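Local structure of putative exported protein (Bordetella pertussis Tohama I, 2PFZ) at residues A[123-128]-A[177-182]; A[140-145]-A[160-165]; A[195-200]-A[260-265]. The protein binds pyroglutamic acid as an extracytoplasmic solute receptor and probably delivers it to a tripartite ATP-independent periplasmic (TRAP) transporter. One frame throughout, in Å; residues are numbered along the deposited sequence.

How the contacts relate
All three contacts belong to one mixed sheet of six strands, ordered 158-161, 140-143, 178-181, 123-126, 197-199, 260-262. Contact 1 joins the two central strands, and contacts 2 and 3 join the outer pairs. The centres of contacts 1 and 2 are about 11 Å apart. Where strands 140-143 and 178-181 run side by side, R142 N lies 2.9 Å from S178 O, a probable hydrogen bond. Contact 3 is centred about 8 Å from contact 1, with Y199 N 2.8 Å from I124 O. Contacts 2 and 3 do not touch; their nearest atoms are about 7 Å apart. Pyroglutamic acid meets contacts 1 and 2, while the F198 side chain of contact 3 stays about 8 Å from it.

Contact 1 of 3, residues A[123-128]-A[177-182]; sequences GIFANR and DSYMSS. With PCA (pyroglutamic acid), chain B.
The F125 and Y179 rings form an offset stack, with centroids 4.7 Å apart and planes at 24°. Y179 OH lies over one face of the F125 ring, toward its rim. F125 CD2 in turn lies over a face of the Y179 ring, and F125 CB adds a CH-pi contact over the same ring. The carbonyl O of S182 sits in the plane of the F125 ring at its edge, 3.2 Å from F125 CZ. Y179 CG lies between the backbone N and the carbonyl carbon (chi1 68°), and the ring it carries lies beside that of F125. The Y179 hydroxyl is hydrogen-bonded to T191. On the sheet face away from the rings, I124 CG1 packs 3.6 Å from M180 CG, and the two side chains cross at a slant.

Four backbone hydrogen bonds join the strands. G123 pairs with S181 and F125 with Y179, two bonds each, and F125 N to Y179 O is 2.7 Å. I124 and M180 form the non-hydrogen-bonded pair between them. One water links N127 N to D177 O.

Segment 177-182 also reaches the ligand. S181 OG donates to the carboxylate oxygen OXT of pyroglutamic acid at 2.7 Å. S182 OG donates to the lactam carbonyl oxygen OE, also at 2.7 Å. S182 is the N-cap of helix 183-188, and its OG also bonds T185 N. This is an antiparallel strand pair inside a periplasmic-binding-protein sheet, with S181 and the N-cap S182 lining the solute pocket.

Contact 2 of 3, residues A[140-145]-A[160-165]; sequences KWRAYS and VTVQQA. With PCA (pyroglutamic acid), chain B.
W141 O accepts a hydrogen bond from V160 N and opens a parallel strand pair, part of the beta-alpha-beta unit 140-143, 146-155, 158-161. R142 comes next. Its CG, anti to the backbone N (chi1 173°), packs 3.7 Å from V162 CB, and the chain then bends at chi2 (-97°). The guanidinium grips V162 O side-on: NE at 2.8 Å and NH2 at 3.0 Å, with V162 O close to the guanidinium plane. These two hydrogen bonds to one oxygen fix the rotation of the group. NH1 and NH2 then donate to OXT and O of the pyroglutamic acid carboxylate. The positive guanidinium would be expected to offset the charge of the carboxylate.

A143 continues the ladder. Its N bonds V160 O from above the carbonyl plane, and its O accepts from V162 N. A143 CB turns to the sheet face shared with T161, where helix 146-155 packs. Y144 lays one ring face against the ligand, with PCA CB 3.8 Å above the ring plane and over its centre. Its OH bonds W204 NE1. A water bridges Y144 O to Q163 NE2. From 160-165, Q164 also reaches the ligand, with NE2 3.6 Å from PCA C.

Contact 3 of 3, residues A[195-200]-A[260-265]; sequences IKKFYD and AIIAPT
Y199 and I262 make the tight part of this contact. Their side chains lie side by side, and I262 CD1, placed by an extended chi2 (157°), sits over one face of the Y199 ring in a CH-pi contact, 4.0 Å from the ring centroid. The same CD1 lies 3.9 Å from K197 CB, so one methyl touches both residues on this face. P264 CD also packs closely, 3.3 Å from D200 O. On the other face F198 CB only reaches I261 CD1 at 4.2 Å, and I261 CG2 lies at the edge of the F198 ring.

Four backbone bonds, each 2.8 Å, make an evenly spaced parallel ladder: A260 N to K196 O, F198 N to A260 O, I262 N to F198 O and D200 N to I262 O. F198 and Y199 are buried, whereas A260, I261 and I262 are partly open to solvent. K196 is exposed, and the end of its side chain leads away from 260-265.

Strand 260-262 is one edge strand of the six-stranded sheet. I261 faces helix 222-256, whose K251 makes a salt bridge with D200. T265 caps helix 266-287. Y199 OH bonds I130 N and R128 O, and strand 197-199 lies between 123-126 and 260-262.

Contact 1 of 3, residues A[123-128]-A[177-182]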
loop_
_atom_site.group_PDB
_atom_site.type_symbol
_atom_site.label_atom_id
_atom_site.label_comp_id
_atom_site.label_asym_id
_atom_site.label_seq_id
_atom_site.Cartn_x
_atom_site.Cartn_y
_atom_site.Cartn_z
ATOM N N GLY A 123 8.876 -5.838 -5.280
ATOM C CA GLY A 123 10.154 -6.485 -5.566
ATOM C C GLY A 123 11.211 -5.988 -4.615
ATOM O O GLY A 123 10.931 -5.169 -3.742
ATOM N N ILE A 124 12.428 -6.490 -4.777
ATOM C CA ILE A 124 13.530 -6.162 -3.878
ATOM C C ILE A 124 14.500 -5.302 -4.609
ATOM O O ILE A 124 15.064 -5.730 -5.631
ATOM C CB ILE A 124 14.323 -7.413 -3.419
ATOM C CG1 ILE A 124 13.374 -8.540 -2.990
ATOM C CG2 ILE A 124 15.280 -7.022 -2.265
ATOM C CD1 ILE A 124 14.064 -9.939 -2.932
ATOM N N PHE A 125 14.698 -4.093 -4.087
ATOM C CA PHE A 125 15.742 -3.178 -4.555
ATOM C C PHE A 125 17.023 -3.505 -3.791
ATOM O O PHE A 125 17.038 -3.424 -2.570
ATOM C CB PHE A 125 15.372 -1.719 -4.267
ATOM C CG PHE A 125 14.230 -1.196 -5.112
ATOM C CD1 PHE A 125 14.470 -0.678 -6.398
ATOM C CD2 PHE A 125 12.921 -1.228 -4.625
ATOM C CE1 PHE A 125 13.407 -0.175 -7.197
ATOM C CE2 PHE A 125 11.839 -0.729 -5.410
ATOM C CZ PHE A 125 12.085 -0.215 -6.694
ATOM N N ALA A 126 18.079 -3.906 -4.505
ATOM C CA ALA A 126 19.360 -4.182 -3.855
ATOM C C ALA A 126 20.567 -3.929 -4.775
ATOM O O ALA A 126 20.436 -3.773 -5.992
ATOM C CB ALA A 126 19.383 -5.623 -3.313
ATOM N N ASN A 127 21.745 -3.892 -4.169
ATOM C CA ASN A 127 22.975 -3.837 -4.932
ATOM C C ASN A 127 23.622 -5.204 -5.033
ATOM O O ASN A 127 24.512 -5.406 -5.862
ATOM C CB ASN A 127 23.919 -2.795 -4.330
ATOM C CG ASN A 127 23.504 -1.390 -4.682
ATOM O OD1 ASN A 127 23.192 -1.105 -5.837
ATOM N ND2 ASN A 127 23.473 -0.510 -3.696
ATOM N N ARG A 128 23.133 -6.123 -4.196
ATOM C CA ARG A 128 23.597 -7.503 -4.073
ATOM C C ARG A 128 22.991 -8.449 -5.083
ATOM O O ARG A 128 21.859 -8.256 -5.546
ATOM C CB ARG A 128 23.146 -8.081 -2.726
ATOM C CG ARG A 128 24.014 -7.790 -1.584
ATOM C CD ARG A 128 23.472 -8.535 -0.391
ATOM N NE ARG A 128 24.098 -8.038 0.824
ATOM C CZ ARG A 128 24.041 -8.632 1.999
ATOM N NH1 ARG A 128 23.355 -9.754 2.161
ATOM N NH2 ARG A 128 24.665 -8.076 3.022
ATOM N N ASP A 177 20.477 0.355 2.180
ATOM C CA ASP A 177 21.080 -0.029 0.888
ATOM C C ASP A 177 20.150 -0.894 0.026
ATOM O O ASP A 177 20.504 -1.299 -1.103
ATOM C CB ASP A 177 22.413 -0.789 1.111
ATOM C CG ASP A 177 22.263 -2.047 1.995
ATOM O OD1 ASP A 177 21.149 -2.585 2.143
ATOM O OD2 ASP A 177 23.278 -2.540 2.554
ATOM N N SER A 178 18.983 -1.209 0.591
ATOM C CA SER A 178 18.058 -2.184 0.026
ATOM C C SER A 178 16.677 -1.965 0.644
ATOM O O SER A 178 16.562 -1.396 1.726
ATOM C CB SER A 178 18.519 -3.611 0.346
ATOM O OG SER A 178 18.482 -3.859 1.753
ATOM N N TYR A 179 15.653 -2.425 -0.069
ATOM C CA TYR A 179 14.282 -2.478 0.408
ATOM C C TYR A 179 13.327 -3.217 -0.540
ATOM O O TYR A 179 13.629 -3.422 -1.704
ATOM C CB TYR A 179 13.737 -1.081 0.730
ATOM C CG TYR A 179 13.506 -0.140 -0.418
ATOM C CD1 TYR A 179 14.565 0.583 -0.976
ATOM C CD2 TYR A 179 12.211 0.098 -0.911
ATOM C CE1 TYR A 179 14.349 1.476 -2.020
ATOM C CE2 TYR A 179 11.997 0.972 -1.966
ATOM C CZ TYR A 179 13.071 1.668 -2.516
ATOM O OH TYR A 179 12.875 2.579 -3.549
ATOM N N MET A 180 12.163 -3.604 -0.025
ATOM C CA MET A 180 11.078 -4.053 -0.901
ATOM C C MET A 180 10.021 -2.974 -1.072
ATOM O O MET A 180 9.679 -2.284 -0.115
ATOM C CB MET A 180 10.474 -5.369 -0.454
ATOM C CG MET A 180 11.451 -6.540 -0.624
ATOM S SD MET A 180 10.761 -8.130 -0.172
ATOM C CE MET A 180 9.728 -8.465 -1.595
ATOM N N SER A 181 9.613 -2.781 -2.328
ATOM C CA SER A 181 8.591 -1.801 -2.736
ATOM C C SER A 181 8.275 -2.026 -4.220
ATOM O O SER A 181 8.671 -3.042 -4.804
ATOM C CB SER A 181 9.079 -0.365 -2.551
ATOM O OG SER A 181 8.004 0.558 -2.685
ATOM N N SER A 182 7.567 -1.062 -4.818
ATOM C CA SER A 182 7.110 -1.135 -6.193
ATOM C C SER A 182 8.104 -0.403 -7.107
ATOM O O SER A 182 8.940 0.359 -6.629
ATOM C CB SER A 182 5.740 -0.484 -6.309
ATOM O OG SER A 182 5.768 0.836 -5.777
HETATM N N PCA B . 5.500 2.002 -2.135
HETATM C CA PCA B . 5.156 2.445 -0.770
HETATM C CB PCA B . 4.337 1.381 -0.038
HETATM C CG PCA B . 4.213 0.212 -0.996
HETATM C CD PCA B . 4.889 0.697 -2.245
HETATM O OE PCA B . 4.893 0.056 -3.307
HETATM C C PCA B . 6.460 2.610 -0.024
HETATM O O PCA B . 6.534 3.266 1.023
HETATM O OXT PCA B . 7.476 2.066 -0.486
HETATM O O HOH W 1 22.008 -3.909 -1.438
#

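Contact 2 of 3, residues A[140-145]-A[160-165]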
loop_
_atom_site.group_PDB
_atom_site.type_symbol
_atom_site.label_atom_id
_atom_site.label_comp_id
_atom_site.label_asym_id
_atom_site.label_seq_id
_atom_site.Cartn_x
_atom_site.Cartn_y
_atom_site.Cartn_z
ATOM N N LYS A 140 21.045 -3.840 4.797
ATOM C CA LYS A 140 20.633 -2.620 5.503
ATOM C C LYS A 140 19.286 -2.205 4.912
ATOM O O LYS A 140 19.226 -1.427 3.970
ATOM C CB LYS A 140 21.642 -1.471 5.310
ATOM C CG LYS A 140 23.032 -1.690 5.921
ATOM C CD LYS A 140 23.840 -0.377 5.934
ATOM C CE LYS A 140 24.499 -0.091 4.586
ATOM N NZ LYS A 140 25.166 1.247 4.556
ATOM N N TRP A 141 18.215 -2.738 5.476
ATOM C CA TRP A 141 16.910 -2.763 4.824
ATOM C C TRP A 141 16.035 -1.594 5.270
ATOM O O TRP A 141 15.991 -1.281 6.451
ATOM C CB TRP A 141 16.258 -4.072 5.225
ATOM C CG TRP A 141 14.953 -4.458 4.611
ATOM C CD1 TRP A 141 13.720 -3.959 4.923
ATOM C CD2 TRP A 141 14.731 -5.540 3.690
ATOM N NE1 TRP A 141 12.741 -4.636 4.211
ATOM C CE2 TRP A 141 13.334 -5.623 3.469
ATOM C CE3 TRP A 141 15.583 -6.457 3.034
ATOM C CZ2 TRP A 141 12.758 -6.565 2.591
ATOM C CZ3 TRP A 141 15.012 -7.410 2.150
ATOM C CH2 TRP A 141 13.605 -7.455 1.948
ATOM N N ARG A 142 15.368 -0.957 4.323
ATOM C CA ARG A 142 14.363 0.055 4.616
ATOM C C ARG A 142 12.974 -0.592 4.649
ATOM O O ARG A 142 12.489 -1.125 3.638
ATOM C CB ARG A 142 14.428 1.180 3.586
ATOM C CG ARG A 142 13.291 2.238 3.695
ATOM C CD ARG A 142 12.139 1.940 2.699
ATOM N NE ARG A 142 11.025 2.891 2.798
ATOM C CZ ARG A 142 10.008 2.931 1.937
ATOM N NH1 ARG A 142 9.979 2.096 0.887
ATOM N NH2 ARG A 142 9.031 3.818 2.119
ATOM N N ALA A 143 12.345 -0.547 5.817
ATOM C CA ALA A 143 10.974 -1.009 5.952
ATOM C C ALA A 143 10.071 0.184 5.718
ATOM O O ALA A 143 10.475 1.323 5.921
ATOM C CB ALA A 143 10.727 -1.592 7.338
ATOM N N TYR A 144 8.852 -0.087 5.257
ATOM C CA TYR A 144 7.816 0.940 5.169
ATOM C C TYR A 144 6.596 0.550 6.015
ATOM O O TYR A 144 5.588 1.265 6.042
ATOM C CB TYR A 144 7.449 1.194 3.688
ATOM C CG TYR A 144 6.805 0.036 2.932
ATOM C CD1 TYR A 144 7.481 -0.599 1.881
ATOM C CD2 TYR A 144 5.520 -0.425 3.267
ATOM C CE1 TYR A 144 6.891 -1.656 1.182
ATOM C CE2 TYR A 144 4.913 -1.483 2.576
ATOM C CZ TYR A 144 5.615 -2.091 1.519
ATOM O OH TYR A 144 5.047 -3.118 0.803
ATOM N N SER A 145 6.689 -0.558 6.747
ATOM C CA SER A 145 5.564 -1.028 7.542
ATOM C C SER A 145 6.072 -2.024 8.574
ATOM O O SER A 145 7.172 -2.567 8.400
ATOM C CB SER A 145 4.575 -1.738 6.629
ATOM O OG SER A 145 5.095 -2.992 6.208
ATOM N N VAL A 160 15.130 -0.713 9.184
ATOM C CA VAL A 160 14.740 0.521 9.826
ATOM C C VAL A 160 13.571 1.097 9.009
ATOM O O VAL A 160 13.565 1.050 7.779
ATOM C CB VAL A 160 15.917 1.508 9.953
ATOM C CG1 VAL A 160 16.443 1.901 8.608
ATOM C CG2 VAL A 160 15.488 2.742 10.735
ATOM N N THR A 161 12.578 1.627 9.706
ATOM C CA THR A 161 11.432 2.235 9.006
ATOM C C THR A 161 11.743 3.630 8.514
ATOM O O THR A 161 12.211 4.483 9.290
ATOM C CB THR A 161 10.206 2.313 9.925
ATOM O OG1 THR A 161 9.773 0.994 10.224
ATOM C CG2 THR A 161 9.060 3.073 9.283
ATOM N N VAL A 162 11.471 3.856 7.230
ATOM C CA VAL A 162 11.588 5.159 6.618
ATOM C C VAL A 162 10.377 5.385 5.733
ATOM O O VAL A 162 10.121 4.598 4.802
ATOM C CB VAL A 162 12.877 5.291 5.752
ATOM C CG1 VAL A 162 13.077 6.728 5.332
ATOM C CG2 VAL A 162 14.085 4.796 6.516
ATOM N N GLN A 163 9.627 6.457 6.004
ATOM C CA GLN A 163 8.480 6.772 5.137
ATOM C C GLN A 163 8.953 7.173 3.756
ATOM O O GLN A 163 10.105 7.577 3.607
ATOM C CB GLN A 163 7.587 7.837 5.765
ATOM C CG GLN A 163 7.118 7.431 7.166
ATOM C CD GLN A 163 6.402 6.093 7.157
ATOM O OE1 GLN A 163 5.712 5.763 6.192
ATOM N NE2 GLN A 163 6.589 5.297 8.207
ATOM N N GLN A 164 8.081 7.066 2.747
ATOM C CA GLN A 164 8.502 7.367 1.378
ATOM C C GLN A 164 8.991 8.808 1.240
ATOM O O GLN A 164 9.915 9.081 0.476
ATOM C CB GLN A 164 7.398 7.111 0.333
ATOM C CG GLN A 164 7.944 7.216 -1.087
ATOM C CD GLN A 164 6.975 6.767 -2.183
ATOM O OE1 GLN A 164 6.839 7.428 -3.215
ATOM N NE2 GLN A 164 6.332 5.645 -1.972
ATOM N N ALA A 165 8.350 9.722 1.974
ATOM C CA ALA A 165 8.727 11.144 1.963
ATOM C C ALA A 165 10.165 11.415 2.427
ATOM O O ALA A 165 10.728 12.476 2.093
ATOM C CB ALA A 165 7.730 11.988 2.778
HETATM N N PCA B . 5.500 2.002 -2.135
HETATM C CA PCA B . 5.156 2.445 -0.770
HETATM C CB PCA B . 4.337 1.381 -0.038
HETATM C CG PCA B . 4.213 0.212 -0.996
HETATM C CD PCA B . 4.889 0.697 -2.245
HETATM O OE PCA B . 4.893 0.056 -3.307
HETATM C C PCA B . 6.460 2.610 -0.024
HETATM O O PCA B . 6.534 3.266 1.023
HETATM O OXT PCA B . 7.476 2.066 -0.486
HETATM O O HOH W 2 4.563 3.632 5.165
HETATM O O HOH W 3 5.516 2.763 8.731
#

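Contact 3 of 3, residues A[195-200]-A[260-265]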
loop_
_atom_site.group_PDB
_atom_site.type_symbol
_atom_site.label_atom_id
_atom_site.label_comp_id
_atom_site.label_asym_id
_atom_site.label_seq_id
_atom_site.Cartn_x
_atom_site.Cartn_y
_atom_site.Cartn_z
ATOM N N ILE A 195 20.752 2.552 -5.929
ATOM C CA ILE A 195 20.532 1.110 -5.867
ATOM C C ILE A 195 20.299 0.601 -7.291
ATOM O O ILE A 195 19.481 1.150 -8.017
ATOM C CB ILE A 195 19.351 0.771 -4.915
ATOM C CG1 ILE A 195 19.608 1.329 -3.513
ATOM C CG2 ILE A 195 19.134 -0.715 -4.837
ATOM C CD1 ILE A 195 18.435 1.216 -2.537
ATOM N N LYS A 196 21.019 -0.448 -7.678
ATOM C CA LYS A 196 21.154 -0.814 -9.092
ATOM C C LYS A 196 20.342 -2.000 -9.616
ATOM O O LYS A 196 20.355 -2.246 -10.821
ATOM C CB LYS A 196 22.631 -1.059 -9.431
ATOM C CG LYS A 196 23.250 0.017 -10.273
ATOM C CD LYS A 196 23.362 1.313 -9.500
ATOM C CE LYS A 196 23.194 2.476 -10.430
ATOM N NZ LYS A 196 23.588 3.725 -9.742
ATOM N N LYS A 197 19.700 -2.757 -8.724
ATOM C CA LYS A 197 18.953 -3.954 -9.122
ATOM C C LYS A 197 17.545 -3.862 -8.557
ATOM O O LYS A 197 17.343 -3.279 -7.490
ATOM C CB LYS A 197 19.615 -5.255 -8.608
ATOM C CG LYS A 197 21.058 -5.518 -9.100
ATOM C CD LYS A 197 21.681 -6.700 -8.362
ATOM C CE LYS A 197 23.221 -6.793 -8.530
ATOM N NZ LYS A 197 23.692 -6.312 -9.858
ATOM N N PHE A 198 16.579 -4.427 -9.281
ATOM C CA PHE A 198 15.236 -4.677 -8.755
ATOM C C PHE A 198 14.868 -6.102 -9.160
ATOM O O PHE A 198 14.727 -6.392 -10.356
ATOM C CB PHE A 198 14.238 -3.677 -9.352
ATOM C CG PHE A 198 12.809 -3.894 -8.943
ATOM C CD1 PHE A 198 12.358 -3.485 -7.695
ATOM C CD2 PHE A 198 11.888 -4.437 -9.843
ATOM C CE1 PHE A 198 11.012 -3.673 -7.305
ATOM C CE2 PHE A 198 10.556 -4.629 -9.477
ATOM C CZ PHE A 198 10.107 -4.228 -8.219
ATOM N N TYR A 199 14.768 -6.979 -8.173
ATOM C CA TYR A 199 14.274 -8.336 -8.344
ATOM C C TYR A 199 12.752 -8.265 -8.314
ATOM O O TYR A 199 12.156 -7.926 -7.286
ATOM C CB TYR A 199 14.786 -9.216 -7.209
ATOM C CG TYR A 199 16.280 -9.405 -7.297
ATOM C CD1 TYR A 199 16.813 -10.458 -8.028
ATOM C CD2 TYR A 199 17.160 -8.514 -6.679
ATOM C CE1 TYR A 199 18.199 -10.614 -8.137
ATOM C CE2 TYR A 199 18.539 -8.676 -6.770
ATOM C CZ TYR A 199 19.039 -9.725 -7.512
ATOM O OH TYR A 199 20.394 -9.895 -7.619
ATOM N N ASP A 200 12.153 -8.580 -9.459
ATOM C CA ASP A 200 10.707 -8.485 -9.679
ATOM C C ASP A 200 9.999 -9.686 -9.044
ATOM O O ASP A 200 9.365 -10.502 -9.739
ATOM C CB ASP A 200 10.477 -8.434 -11.193
ATOM C CG ASP A 200 9.072 -7.970 -11.595
ATOM O OD1 ASP A 200 8.349 -7.347 -10.777
ATOM O OD2 ASP A 200 8.722 -8.186 -12.774
ATOM N N ALA A 260 18.996 -2.860 -13.167
ATOM C CA ALA A 260 18.761 -4.189 -13.713
ATOM C C ALA A 260 17.406 -4.629 -13.189
ATOM O O ALA A 260 17.212 -4.699 -11.980
ATOM C CB ALA A 260 19.834 -5.158 -13.257
ATOM N N ILE A 261 16.472 -4.902 -14.094
ATOM C CA ILE A 261 15.211 -5.537 -13.716
ATOM C C ILE A 261 15.328 -7.060 -13.872
ATOM O O ILE A 261 15.489 -7.560 -14.992
ATOM C CB ILE A 261 14.031 -4.991 -14.553
ATOM C CG1 ILE A 261 14.115 -3.450 -14.698
ATOM C CG2 ILE A 261 12.680 -5.445 -13.941
ATOM C CD1 ILE A 261 14.111 -2.646 -13.371
ATOM N N ILE A 262 15.239 -7.790 -12.762
ATOM C CA ILE A 262 15.602 -9.195 -12.743
ATOM C C ILE A 262 14.441 -10.086 -12.267
ATOM O O ILE A 262 13.948 -9.907 -11.159
ATOM C CB ILE A 262 16.852 -9.460 -11.812
ATOM C CG1 ILE A 262 17.997 -8.485 -12.125
ATOM C CG2 ILE A 262 17.307 -10.922 -11.942
ATOM C CD1 ILE A 262 18.988 -8.269 -10.988
ATOM N N ALA A 263 13.996 -11.028 -13.105
ATOM C CA ALA A 263 13.061 -12.051 -12.624
ATOM C C ALA A 263 13.746 -12.907 -11.568
ATOM O O ALA A 263 14.918 -13.293 -11.732
ATOM C CB ALA A 263 12.530 -12.914 -13.758
ATOM N N PRO A 264 13.016 -13.241 -10.490
ATOM C CA PRO A 264 13.582 -14.017 -9.394
ATOM C C PRO A 264 13.801 -15.485 -9.791
ATOM O O PRO A 264 13.002 -16.038 -10.551
ATOM C CB PRO A 264 12.501 -13.907 -8.317
ATOM C CG PRO A 264 11.238 -13.822 -9.092
ATOM C CD PRO A 264 11.585 -12.929 -10.258
ATOM N N THR A 265 14.889 -16.095 -9.306
ATOM C CA THR A 265 15.089 -17.540 -9.463
ATOM C C THR A 265 13.965 -18.288 -8.745
ATOM O O THR A 265 13.359 -17.753 -7.820
ATOM C CB THR A 265 16.397 -18.045 -8.832
ATOM O OG1 THR A 265 16.332 -17.910 -7.398
ATOM C CG2 THR A 265 17.629 -17.325 -9.402
#